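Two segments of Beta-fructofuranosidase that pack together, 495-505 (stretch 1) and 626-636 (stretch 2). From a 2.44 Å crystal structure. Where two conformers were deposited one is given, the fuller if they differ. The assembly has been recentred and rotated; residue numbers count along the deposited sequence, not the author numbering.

Stretch 1 495-505: RELLGERLAVH
Stretch 2 (626-636) AVDARALNGIW

Leu 497 and Leu 502 each make two of the five apolar side-chain contacts, and a valine pair makes the fifth. Leu 497 (chi1 m, chi2 t), in the last turn of a helix, sets CB 3.9 Å from CD1 of Leu 632 (t, p) and CD2 3.7 Å from CG2 of Ile 635 (p, t). Further along, Leu 502 (m, t) points toward the other stretch and lies over small residues: its CD2 is 4.2 Å from Ala 631 CB, its CB 4.4 Å from Ala 629 CB. Val 504 CG2 meets Val 627 CG1 at 3.8 Å, both valines with chi1 t.

Around these side chains the backbones pair antiparallel, end-to-end directions 146° apart. Stretch 2 is extended from 626 to 632; stretch 1 leaves helical phi/psi at Leu 498 (-79/120). Leu 498 faces Leu 632 (CA to CA 5.3 Å) and Arg 501 faces Arg 630 (CA to CA 4.2 Å), both non-hydrogen-bonded pairs with side chains on the same sheet face; the one-residue shift between them is a beta bulge, where the chain turns a corner at Glu 500 (-61/145). Four backbone hydrogen bonds fix the register: Asn 633 N to Leu 497 O (2.8 Å), Gly 499 N to Ala 631 O (2.7 Å), Ala 631 N to Glu 500 O (2.9 Å) and Leu 502 N to Ala 629 O (2.8 Å). At Gly 499 (-103/-150) an ideal CB would clash with Ala 631 O at 2.8 Å.

At one end, Asn 633 (chi1 m) donates ND2 to Glu 496 O at 2.9 Å. Arg 501 (chi1 m, chi2 -96°, chi3 t) holds NE 4.5 Å from NE of Arg 630 (m, t, t), and Asp 628 (chi1 t) offsets these like charges: OD2 accepts from Arg 630 NH2 at 2.7 Å and OD1 from Arg 630 NE at 3.0 Å; the same OD1 lies over one face of the Arg 501 guanidinium, 3.1 Å from NE, a salt bridge of charge alone. A water accepts from Arg 501 NH1 and Ala 629 N and donates to Leu 502 O.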

# COMPACT_ATOMS: atom_id res chain seq x y z
N ARG A 495 -1.54 -20.06 -7.86
CA ARG A 495 -2.02 -21.31 -7.28
C ARG A 495 -3.39 -21.13 -6.63
O ARG A 495 -4.27 -21.99 -6.77
CB ARG A 495 -1.01 -21.84 -6.26
CG ARG A 495 -1.36 -23.20 -5.67
CD ARG A 495 -0.44 -23.55 -4.50
NE ARG A 495 -0.73 -22.74 -3.32
CZ ARG A 495 0.18 -22.35 -2.43
NH1 ARG A 495 1.46 -22.69 -2.59
NH2 ARG A 495 -0.18 -21.61 -1.39
N GLU A 496 -3.59 -20.03 -5.91
CA GLU A 496 -4.81 -19.87 -5.12
C GLU A 496 -5.96 -19.21 -5.88
O GLU A 496 -7.12 -19.53 -5.60
CB GLU A 496 -4.51 -19.05 -3.85
CG GLU A 496 -3.46 -19.67 -2.94
CD GLU A 496 -3.88 -21.02 -2.38
OE1 GLU A 496 -5.08 -21.22 -2.12
OE2 GLU A 496 -3.00 -21.89 -2.20
N LEU A 497 -5.67 -18.31 -6.82
CA LEU A 497 -6.71 -17.47 -7.41
C LEU A 497 -7.22 -17.95 -8.76
O LEU A 497 -8.34 -17.58 -9.14
CB LEU A 497 -6.20 -16.03 -7.57
CG LEU A 497 -5.91 -15.26 -6.29
CD1 LEU A 497 -5.56 -13.81 -6.59
CD2 LEU A 497 -7.09 -15.35 -5.33
N LEU A 498 -6.45 -18.75 -9.50
CA LEU A 498 -6.87 -19.19 -10.82
C LEU A 498 -7.88 -20.34 -10.70
O LEU A 498 -7.57 -21.40 -10.15
CB LEU A 498 -5.67 -19.63 -11.66
CG LEU A 498 -5.05 -18.56 -12.56
CD1 LEU A 498 -4.64 -17.35 -11.74
CD2 LEU A 498 -3.85 -19.14 -13.28
N GLY A 499 -9.08 -20.11 -11.22
CA GLY A 499 -10.17 -21.06 -11.15
C GLY A 499 -10.39 -21.81 -12.45
O GLY A 499 -9.47 -22.06 -13.22
N GLU A 500 -11.65 -22.19 -12.68
CA GLU A 500 -12.01 -23.00 -13.84
C GLU A 500 -11.67 -22.28 -15.14
O GLU A 500 -11.78 -21.06 -15.26
CB GLU A 500 -13.50 -23.33 -13.82
CG GLU A 500 -13.91 -24.40 -14.83
CD GLU A 500 -15.40 -24.55 -14.90
OE1 GLU A 500 -15.88 -25.57 -15.44
OE2 GLU A 500 -16.08 -23.63 -14.43
N ARG A 501 -11.25 -23.07 -16.13
CA ARG A 501 -11.09 -22.55 -17.49
C ARG A 501 -12.43 -22.05 -18.02
O ARG A 501 -13.49 -22.56 -17.67
CB ARG A 501 -10.53 -23.63 -18.41
CG ARG A 501 -9.01 -23.71 -18.43
CD ARG A 501 -8.45 -22.92 -19.60
NE ARG A 501 -7.13 -23.39 -20.03
CZ ARG A 501 -6.61 -23.16 -21.23
NH1 ARG A 501 -7.28 -22.46 -22.14
NH2 ARG A 501 -5.40 -23.62 -21.53
N LEU A 502 -12.36 -21.00 -18.83
CA LEU A 502 -13.52 -20.37 -19.43
C LEU A 502 -13.48 -20.58 -20.94
O LEU A 502 -12.42 -20.45 -21.56
CB LEU A 502 -13.58 -18.88 -19.09
CG LEU A 502 -13.70 -18.55 -17.60
CD1 LEU A 502 -13.60 -17.05 -17.37
CD2 LEU A 502 -14.99 -19.11 -17.04
N ALA A 503 -14.63 -20.92 -21.50
CA ALA A 503 -14.72 -21.19 -22.93
C ALA A 503 -14.49 -19.91 -23.73
O ALA A 503 -14.93 -18.83 -23.35
CB ALA A 503 -16.07 -21.79 -23.28
N VAL A 504 -13.80 -20.05 -24.86
CA VAL A 504 -13.54 -18.95 -25.78
C VAL A 504 -14.38 -19.20 -27.02
O VAL A 504 -14.12 -20.15 -27.77
CB VAL A 504 -12.05 -18.84 -26.13
CG1 VAL A 504 -11.80 -17.59 -26.97
CG2 VAL A 504 -11.20 -18.83 -24.86
N HIS A 505 -15.39 -18.36 -27.24
CA HIS A 505 -16.21 -18.50 -28.43
C HIS A 505 -15.99 -17.31 -29.35
O HIS A 505 -15.54 -16.24 -28.95
CB HIS A 505 -17.69 -18.67 -28.07
CG HIS A 505 -18.19 -20.06 -28.28
ND1 HIS A 505 -18.64 -20.52 -29.50
CD2 HIS A 505 -18.29 -21.11 -27.43
CE1 HIS A 505 -19.00 -21.79 -29.39
NE2 HIS A 505 -18.79 -22.17 -28.15
N ALA A 626 -2.75 -18.11 -28.83
CA ALA A 626 -3.46 -18.89 -27.82
C ALA A 626 -4.14 -17.94 -26.85
O ALA A 626 -3.72 -16.80 -26.66
CB ALA A 626 -2.52 -19.83 -27.07
N VAL A 627 -5.21 -18.44 -26.22
CA VAL A 627 -5.96 -17.71 -25.21
C VAL A 627 -6.25 -18.66 -24.05
O VAL A 627 -6.91 -19.69 -24.24
CB VAL A 627 -7.27 -17.12 -25.76
CG1 VAL A 627 -8.14 -16.61 -24.62
CG2 VAL A 627 -6.99 -16.01 -26.75
N ASP A 628 -5.76 -18.32 -22.86
CA ASP A 628 -5.98 -19.10 -21.64
C ASP A 628 -6.72 -18.19 -20.66
O ASP A 628 -6.10 -17.35 -20.01
CB ASP A 628 -4.65 -19.60 -21.07
CG ASP A 628 -4.80 -20.31 -19.73
OD1 ASP A 628 -5.94 -20.62 -19.33
OD2 ASP A 628 -3.76 -20.57 -19.09
N ALA A 629 -8.03 -18.35 -20.57
CA ALA A 629 -8.87 -17.54 -19.71
C ALA A 629 -9.48 -18.41 -18.62
O ALA A 629 -9.95 -19.52 -18.90
CB ALA A 629 -9.97 -16.84 -20.51
N ARG A 630 -9.47 -17.90 -17.39
CA ARG A 630 -9.95 -18.65 -16.23
C ARG A 630 -10.69 -17.72 -15.29
O ARG A 630 -10.33 -16.54 -15.15
CB ARG A 630 -8.81 -19.35 -15.48
CG ARG A 630 -7.94 -20.26 -16.33
CD ARG A 630 -6.81 -20.89 -15.53
NE ARG A 630 -5.68 -21.21 -16.40
CZ ARG A 630 -4.68 -22.02 -16.06
NH1 ARG A 630 -4.65 -22.59 -14.87
NH2 ARG A 630 -3.70 -22.24 -16.92
N ALA A 631 -11.71 -18.26 -14.62
CA ALA A 631 -12.40 -17.51 -13.58
C ALA A 631 -11.47 -17.25 -12.40
O ALA A 631 -10.60 -18.06 -12.08
CB ALA A 631 -13.63 -18.29 -13.11
N LEU A 632 -11.65 -16.10 -11.77
CA LEU A 632 -10.83 -15.70 -10.63
C LEU A 632 -11.56 -16.02 -9.34
O LEU A 632 -12.74 -15.69 -9.18
CB LEU A 632 -10.48 -14.21 -10.70
CG LEU A 632 -9.27 -13.75 -9.88
CD1 LEU A 632 -7.97 -14.26 -10.50
CD2 LEU A 632 -9.24 -12.24 -9.76
N ASN A 633 -10.86 -16.68 -8.41
CA ASN A 633 -11.43 -17.00 -7.12
C ASN A 633 -11.48 -15.77 -6.22
O ASN A 633 -10.84 -14.75 -6.48
CB ASN A 633 -10.62 -18.09 -6.42
CG ASN A 633 -10.66 -19.42 -7.15
OD1 ASN A 633 -11.69 -19.81 -7.70
ND2 ASN A 633 -9.54 -20.12 -7.16
N GLY A 634 -12.26 -15.88 -5.14
CA GLY A 634 -12.26 -14.89 -4.09
C GLY A 634 -11.49 -15.39 -2.88
O GLY A 634 -11.26 -16.59 -2.74
N ILE A 635 -11.09 -14.46 -2.01
CA ILE A 635 -10.26 -14.78 -0.86
C ILE A 635 -11.03 -14.75 0.45
O ILE A 635 -10.44 -15.02 1.50
CB ILE A 635 -9.04 -13.84 -0.77
CG1 ILE A 635 -9.48 -12.41 -0.49
CG2 ILE A 635 -8.22 -13.91 -2.06
CD1 ILE A 635 -8.34 -11.47 -0.17
N TRP A 636 -12.32 -14.42 0.43
CA TRP A 636 -13.12 -14.42 1.64
C TRP A 636 -14.11 -15.57 1.71
O TRP A 636 -14.29 -16.16 2.78
CB TRP A 636 -13.87 -13.09 1.78
CG TRP A 636 -12.98 -11.90 1.56
CD1 TRP A 636 -12.96 -11.09 0.46
CD2 TRP A 636 -11.97 -11.39 2.45
NE1 TRP A 636 -12.01 -10.11 0.61
CE2 TRP A 636 -11.39 -10.27 1.83
CE3 TRP A 636 -11.51 -11.78 3.71
CZ2 TRP A 636 -10.36 -9.53 2.42
CZ3 TRP A 636 -10.49 -11.04 4.30
CH2 TRP A 636 -9.93 -9.93 3.66
O HOH W 1 -9.55 -20.57 -21.78